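PDB 2IEE: probable ABC transporter extracellular-binding protein YckB from Bacillus subtilis, which probably serves as the extracellular solute-binding component of a binding-protein-dependent transport system at the cell membrane. Local coordinates for residues A114-R117 against L121-I124; L186-F191 against N195-P200. All coordinates share one frame; numbering follows the deposited sequence.

Contact 1: A114-R117 against L121-I124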
ATOM      1  N   ALA A 114       2.999  -2.965 -14.403  1.00 11.82           N
ATOM      2  CA  ALA A 114       1.982  -3.537 -15.266  1.00 12.61           C
ATOM      3  C   ALA A 114       2.150  -5.041 -15.408  1.00 11.52           C
ATOM      4  O   ALA A 114       3.262  -5.545 -15.553  1.00 13.61           O
ATOM      5  CB  ALA A 114       2.048  -2.888 -16.647  1.00 13.05           C
ATOM      6  N   ILE A 115       1.039  -5.759 -15.351  1.00 12.76           N
ATOM      7  CA  ILE A 115       1.070  -7.193 -15.544  1.00 12.30           C
ATOM      8  C   ILE A 115       0.583  -7.402 -16.969  1.00 12.07           C
ATOM      9  O   ILE A 115      -0.461  -6.882 -17.364  1.00 12.42           O
ATOM     10  CB  ILE A 115       0.154  -7.929 -14.557  1.00 11.45           C
ATOM     11  CG1 ILE A 115       0.910  -8.179 -13.253  1.00 10.60           C
ATOM     12  CG2 ILE A 115      -0.324  -9.249 -15.164  1.00  9.65           C
ATOM     13  CD1 ILE A 115       0.057  -8.812 -12.171  1.00 12.69           C
ATOM     14  N   VAL A 116       1.369  -8.139 -17.741  1.00 12.25           N
ATOM     15  CA  VAL A 116       1.057  -8.425 -19.136  1.00 10.29           C
ATOM     16  C   VAL A 116       1.284  -9.919 -19.347  1.00 12.81           C
ATOM     17  O   VAL A 116       1.644 -10.620 -18.403  1.00 12.19           O
ATOM     18  CB  VAL A 116       1.989  -7.618 -20.075  1.00 10.01           C
ATOM     19  CG1 VAL A 116       1.734  -6.120 -19.905  1.00  9.24           C
ATOM     20  CG2 VAL A 116       3.454  -7.924 -19.753  1.00 12.18           C
ATOM     21  N   ARG A 117       1.067 -10.410 -20.565  1.00 12.45           N
ATOM     22  CA  ARG A 117       1.289 -11.824 -20.844  1.00 12.05           C
ATOM     23  C   ARG A 117       2.775 -12.161 -20.770  1.00 11.28           C
ATOM     24  O   ARG A 117       3.621 -11.361 -21.158  1.00  9.64           O
ATOM     25  CB  ARG A 117       0.751 -12.194 -22.230  1.00 11.17           C
ATOM     26  CG  ARG A 117      -0.748 -12.449 -22.258  1.00 12.02           C
ATOM     27  CD  ARG A 117      -1.223 -12.759 -23.667  1.00 10.12           C
ATOM     28  NE  ARG A 117      -1.271 -11.564 -24.505  1.00  8.13           N
ATOM     29  CZ  ARG A 117      -2.139 -10.568 -24.330  1.00 12.43           C
ATOM     30  NH1 ARG A 117      -3.028 -10.623 -23.343  1.00  9.33           N
ATOM     31  NH2 ARG A 117      -2.134  -9.525 -25.152  1.00  9.67           N
ATOM     32  N   LEU A 121       4.368 -10.361 -23.688  1.00 14.67           N
ATOM     33  CA  LEU A 121       4.287  -9.106 -22.951  1.00 13.00           C
ATOM     34  C   LEU A 121       3.153  -8.235 -23.479  1.00 13.05           C
ATOM     35  O   LEU A 121       3.193  -7.010 -23.353  1.00 13.33           O
ATOM     36  CB  LEU A 121       5.620  -8.356 -23.054  1.00 12.56           C
ATOM     37  CG  LEU A 121       6.846  -9.131 -22.552  1.00 13.96           C
ATOM     38  CD1 LEU A 121       8.124  -8.399 -22.942  1.00 13.71           C
ATOM     39  CD2 LEU A 121       6.764  -9.308 -21.038  1.00 12.95           C
ATOM     40  N   SER A 122       2.149  -8.879 -24.070  1.00 12.13           N
ATOM     41  CA  SER A 122       0.984  -8.191 -24.622  1.00 13.21           C
ATOM     42  C   SER A 122       1.339  -7.122 -25.664  1.00 13.11           C
ATOM     43  O   SER A 122       0.600  -6.152 -25.845  1.00 13.94           O
ATOM     44  CB  SER A 122       0.158  -7.558 -23.490  1.00 12.58           C
ATOM     45  OG  SER A 122      -0.235  -8.534 -22.531  1.00 16.18           O
ATOM     46  N   GLY A 123       2.470  -7.306 -26.341  1.00 13.57           N
ATOM     47  CA  GLY A 123       2.895  -6.365 -27.366  1.00 12.02           C
ATOM     48  C   GLY A 123       3.214  -4.983 -26.830  1.00 14.39           C
ATOM     49  O   GLY A 123       3.194  -3.993 -27.565  1.00 15.22           O
ATOM     50  N   ILE A 124       3.516  -4.917 -25.540  1.00 14.15           N
ATOM     51  CA  ILE A 124       3.823  -3.653 -24.888  1.00 15.05           C
ATOM     52  C   ILE A 124       5.313  -3.515 -24.575  1.00 15.28           C
ATOM     53  O   ILE A 124       5.920  -4.432 -24.014  1.00 14.89           O
ATOM     54  CB  ILE A 124       3.007  -3.527 -23.580  1.00 14.52           C
ATOM     55  CG1 ILE A 124       1.511  -3.531 -23.913  1.00 15.17           C
ATOM     56  CG2 ILE A 124       3.415  -2.268 -22.817  1.00 16.23           C
ATOM     57  CD1 ILE A 124       0.581  -3.649 -22.709  1.00 14.95           C
TER
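Two hydrogen bonds hold S122 OG: R117 N donates to it at 3.0 Å, nearly straight (168°), and the hydroxyl is bonded to D175 O. The contact closes the turn that follows strand 108-116 in the mixed sheet of one lobe of the two-lobed periplasmic-binding-protein fold (type 2). L121, S122 and G123 all have positive phi, which makes 121-124 a left-handed turn, and the bond from I124 N to L121 O, 3.0 Å long, closes it. The first turn residue is also tied back to the first residue after the strand, but the bond from L121 N to R117 O is weak, bent to 122° at the hydrogen.

The R117 chain bends at its third torsion (chi3 -75°), folding the guanidinium back so that S122 OG sits over the centre of one face, 3.3 Å above the plane. The oxygen lies above the group rather than in its plane, and the pair is a packing contact, not a hydrogen bond. NE pairs with D120 and NH2 with D175 in salt bridges, while NH1 is bonded to the carbonyls of V169 and T174. The buried serine hydroxyl thus joins the turn, through D175, to strand 176-180, which begins at the next residue.

V116 supplies the apolar part: its CG2 rests 3.5 Å from L121 CA, while on the other branch CG1 meets I124 CD1 at 3.9 Å.

Contact 2: L186-F191 against N195-P200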
ATOM      1  N   LEU A 186       2.700 -10.411  -5.747  1.00 15.38           N
ATOM      2  CA  LEU A 186       1.931 -11.407  -5.023  1.00 16.51           C
ATOM      3  C   LEU A 186       1.034 -12.143  -6.002  1.00 16.64           C
ATOM      4  O   LEU A 186       0.767 -13.329  -5.831  1.00 14.55           O
ATOM      5  CB  LEU A 186       1.098 -10.753  -3.921  1.00 14.26           C
ATOM      6  CG  LEU A 186       1.951 -10.214  -2.770  1.00 17.13           C
ATOM      7  CD1 LEU A 186       1.062  -9.562  -1.720  1.00 17.05           C
ATOM      8  CD2 LEU A 186       2.747 -11.361  -2.155  1.00 16.98           C
ATOM      9  N   ALA A 187       0.580 -11.432  -7.033  1.00 17.85           N
ATOM     10  CA  ALA A 187      -0.275 -12.027  -8.055  1.00 18.08           C
ATOM     11  C   ALA A 187       0.490 -13.150  -8.748  1.00 17.44           C
ATOM     12  O   ALA A 187      -0.024 -14.257  -8.912  1.00 19.06           O
ATOM     13  CB  ALA A 187      -0.694 -10.974  -9.073  1.00 16.22           C
ATOM     14  N   LEU A 188       1.719 -12.850  -9.155  1.00 17.96           N
ATOM     15  CA  LEU A 188       2.581 -13.825  -9.823  1.00 18.91           C
ATOM     16  C   LEU A 188       2.883 -15.004  -8.900  1.00 19.76           C
ATOM     17  O   LEU A 188       2.831 -16.162  -9.320  1.00 20.03           O
ATOM     18  CB  LEU A 188       3.897 -13.164 -10.252  1.00 17.22           C
ATOM     19  CG  LEU A 188       3.970 -12.424 -11.592  1.00 18.28           C
ATOM     20  CD1 LEU A 188       2.743 -11.577 -11.815  1.00 18.63           C
ATOM     21  CD2 LEU A 188       5.218 -11.564 -11.603  1.00 17.41           C
ATOM     22  N   ALA A 189       3.192 -14.709  -7.641  1.00 19.40           N
ATOM     23  CA  ALA A 189       3.502 -15.756  -6.677  1.00 21.25           C
ATOM     24  C   ALA A 189       2.312 -16.680  -6.462  1.00 21.24           C
ATOM     25  O   ALA A 189       2.484 -17.875  -6.236  1.00 21.19           O
ATOM     26  CB  ALA A 189       3.928 -15.145  -5.351  1.00 21.46           C
ATOM     27  N   ALA A 190       1.109 -16.127  -6.540  1.00 21.24           N
ATOM     28  CA  ALA A 190      -0.096 -16.922  -6.332  1.00 22.62           C
ATOM     29  C   ALA A 190      -0.409 -17.830  -7.519  1.00 23.94           C
ATOM     30  O   ALA A 190      -0.854 -18.966  -7.336  1.00 25.03           O
ATOM     31  CB  ALA A 190      -1.272 -16.012  -6.042  1.00 22.89           C
ATOM     32  N   PHE A 191      -0.174 -17.336  -8.731  1.00 23.16           N
ATOM     33  CA  PHE A 191      -0.445 -18.124  -9.932  1.00 23.84           C
ATOM     34  C   PHE A 191       0.804 -18.223 -10.801  1.00 24.26           C
ATOM     35  O   PHE A 191       0.838 -17.692 -11.912  1.00 24.68           O
ATOM     36  CB  PHE A 191      -1.575 -17.478 -10.734  1.00 24.06           C
ATOM     37  CG  PHE A 191      -2.800 -17.179  -9.918  1.00 23.73           C
ATOM     38  CD1 PHE A 191      -2.888 -16.009  -9.169  1.00 23.34           C
ATOM     39  CD2 PHE A 191      -3.866 -18.074  -9.890  1.00 23.24           C
ATOM     40  CE1 PHE A 191      -4.021 -15.731  -8.402  1.00 23.90           C
ATOM     41  CE2 PHE A 191      -5.004 -17.812  -9.130  1.00 23.06           C
ATOM     42  CZ  PHE A 191      -5.082 -16.638  -8.385  1.00 24.38           C
ATOM     43  N   ASN A 195      -0.063 -17.530 -17.664  1.00 17.41           N
ATOM     44  CA  ASN A 195       0.694 -16.773 -18.653  1.00 16.46           C
ATOM     45  C   ASN A 195       0.643 -15.277 -18.366  1.00 16.25           C
ATOM     46  O   ASN A 195       0.061 -14.509 -19.126  1.00 17.03           O
ATOM     47  CB  ASN A 195       0.176 -17.053 -20.065  1.00 17.31           C
ATOM     48  CG  ASN A 195       0.881 -16.212 -21.120  1.00 17.24           C
ATOM     49  OD1 ASN A 195       2.084 -15.964 -21.034  1.00 19.18           O
ATOM     50  ND2 ASN A 195       0.134 -15.781 -22.125  1.00 14.80           N
ATOM     51  N   ILE A 196       1.254 -14.881 -17.254  1.00 15.20           N
ATOM     52  CA  ILE A 196       1.310 -13.485 -16.847  1.00 16.44           C
ATOM     53  C   ILE A 196       2.668 -13.205 -16.218  1.00 15.35           C
ATOM     54  O   ILE A 196       3.360 -14.114 -15.760  1.00 15.93           O
ATOM     55  CB  ILE A 196       0.234 -13.136 -15.784  1.00 17.83           C
ATOM     56  CG1 ILE A 196       0.494 -13.937 -14.504  1.00 16.78           C
ATOM     57  CG2 ILE A 196      -1.158 -13.407 -16.333  1.00 16.76           C
ATOM     58  CD1 ILE A 196      -0.425 -13.575 -13.346  1.00 18.01           C
ATOM     59  N   THR A 197       3.044 -11.938 -16.192  1.00 14.23           N
ATOM     60  CA  THR A 197       4.303 -11.534 -15.595  1.00 12.44           C
ATOM     61  C   THR A 197       4.243 -10.028 -15.438  1.00 12.04           C
ATOM     62  O   THR A 197       3.372  -9.374 -16.010  1.00 13.90           O
ATOM     63  CB  THR A 197       5.500 -11.894 -16.499  1.00 11.16           C
ATOM     64  OG1 THR A 197       6.725 -11.546 -15.838  1.00  8.44           O
ATOM     65  CG2 THR A 197       5.410 -11.133 -17.818  1.00 12.14           C
ATOM     66  N   ILE A 198       5.155  -9.482 -14.647  1.00 11.80           N
ATOM     67  CA  ILE A 198       5.222  -8.045 -14.448  1.00 13.14           C
ATOM     68  C   ILE A 198       6.136  -7.543 -15.553  1.00 12.57           C
ATOM     69  O   ILE A 198       7.228  -8.078 -15.739  1.00 14.67           O
ATOM     70  CB  ILE A 198       5.822  -7.704 -13.068  1.00 11.69           C
ATOM     71  CG1 ILE A 198       4.870  -8.201 -11.972  1.00 11.25           C
ATOM     72  CG2 ILE A 198       6.072  -6.208 -12.961  1.00 11.94           C
ATOM     73  CD1 ILE A 198       5.310  -7.904 -10.550  1.00  3.50           C
ATOM     74  N   HIS A 199       5.689  -6.547 -16.309  1.00 13.23           N
ATOM     75  CA  HIS A 199       6.513  -6.022 -17.397  1.00 14.99           C
ATOM     76  C   HIS A 199       7.834  -5.516 -16.821  1.00 15.85           C
ATOM     77  O   HIS A 199       7.847  -4.732 -15.881  1.00 15.99           O
ATOM     78  CB  HIS A 199       5.787  -4.893 -18.131  1.00 15.35           C
ATOM     79  CG  HIS A 199       6.426  -4.517 -19.430  1.00 17.50           C
ATOM     80  ND1 HIS A 199       7.648  -3.885 -19.503  1.00 18.29           N
ATOM     81  CD2 HIS A 199       6.029  -4.716 -20.709  1.00 18.71           C
ATOM     82  CE1 HIS A 199       7.977  -3.710 -20.772  1.00 17.46           C
ATOM     83  NE2 HIS A 199       7.011  -4.205 -21.524  1.00 20.93           N
ATOM     84  N   PRO A 200       8.965  -5.959 -17.391  1.00 17.06           N
ATOM     85  CA  PRO A 200      10.299  -5.566 -16.933  1.00 17.67           C
ATOM     86  C   PRO A 200      10.735  -4.114 -17.091  1.00 18.84           C
ATOM     87  O   PRO A 200      11.648  -3.679 -16.397  1.00 20.48           O
ATOM     88  CB  PRO A 200      11.219  -6.521 -17.697  1.00 18.89           C
ATOM     89  CG  PRO A 200      10.487  -6.710 -18.997  1.00 19.56           C
ATOM     90  CD  PRO A 200       9.052  -6.891 -18.531  1.00 17.96           C
TER
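The F191 ring is turned away from the contact that L188 makes with I196 and I198. A187 O lies in the ring plane at its edge, 3.4 Å from F191 CD1, and the same carbonyl accepts the backbone N-H of F191, the residue at which the chain leaves helical geometry. Beyond the two segments the ring touches E163 and L166 of helix 162-171, so the aromatic group ties the helix end to that neighbour instead of to 195-200.

The contact itself is a helix-on-sheet packing in an alpha/beta lobe: helix 181-190 leans over the start of strand 197-214, and L188 is the side chain that bridges them. Its two methyls lie side by side over one face of 196-198. CD1 touches both isoleucines, with I196 CD1 and I198 CG1 each 4.0 Å from it, whereas CD2 presses on I198 CG1 at 3.4 Å, closer than carbon atoms usually come, which marks this as the tight side. L188 CG stands 4.1 Å from T197 CA, and the side chain of T197 points away.

I196 reaches the leucine because its CG1 lies between the backbone N and carbonyl carbon (chi1 63°), with CD1 extended beyond it. I115 of strand 108-116 also touches A187, L188 and I196, placing these groups in a common apolar layer. With an alanine here instead of L188, both branches would be gone, and I196 CD1 and I198 CG1 would probably lose their shared partner on the helix, leaving a gap over T197.

The close side-chain to side-chain contacts are between apolar carbons, and the segments share no hydrogen bond, consistent with the helix being held against 196-198 here mainly by apolar packing.

How the contacts relate
Contact 1 and contact 2 lie in series along the chain, the first closing before the second opens, with centres 11 Å apart and on the same side of the chain's centre. Both reach the mixed six-stranded sheet, in which strands 108-116 and 197-214 are antiparallel neighbours. H199 makes two of the direct connections: its NE2 lies 2.7 Å from I124 O and its backbone N 2.7 Å from A114 O, both probable hydrogen bonds. I115 CG2 also packs on T197 O at 3.8 Å. The turn after one strand and the helix covering the next are thus joined through two adjacent inner strands of the sheet, consistent with one compact lobe of the binding-protein fold.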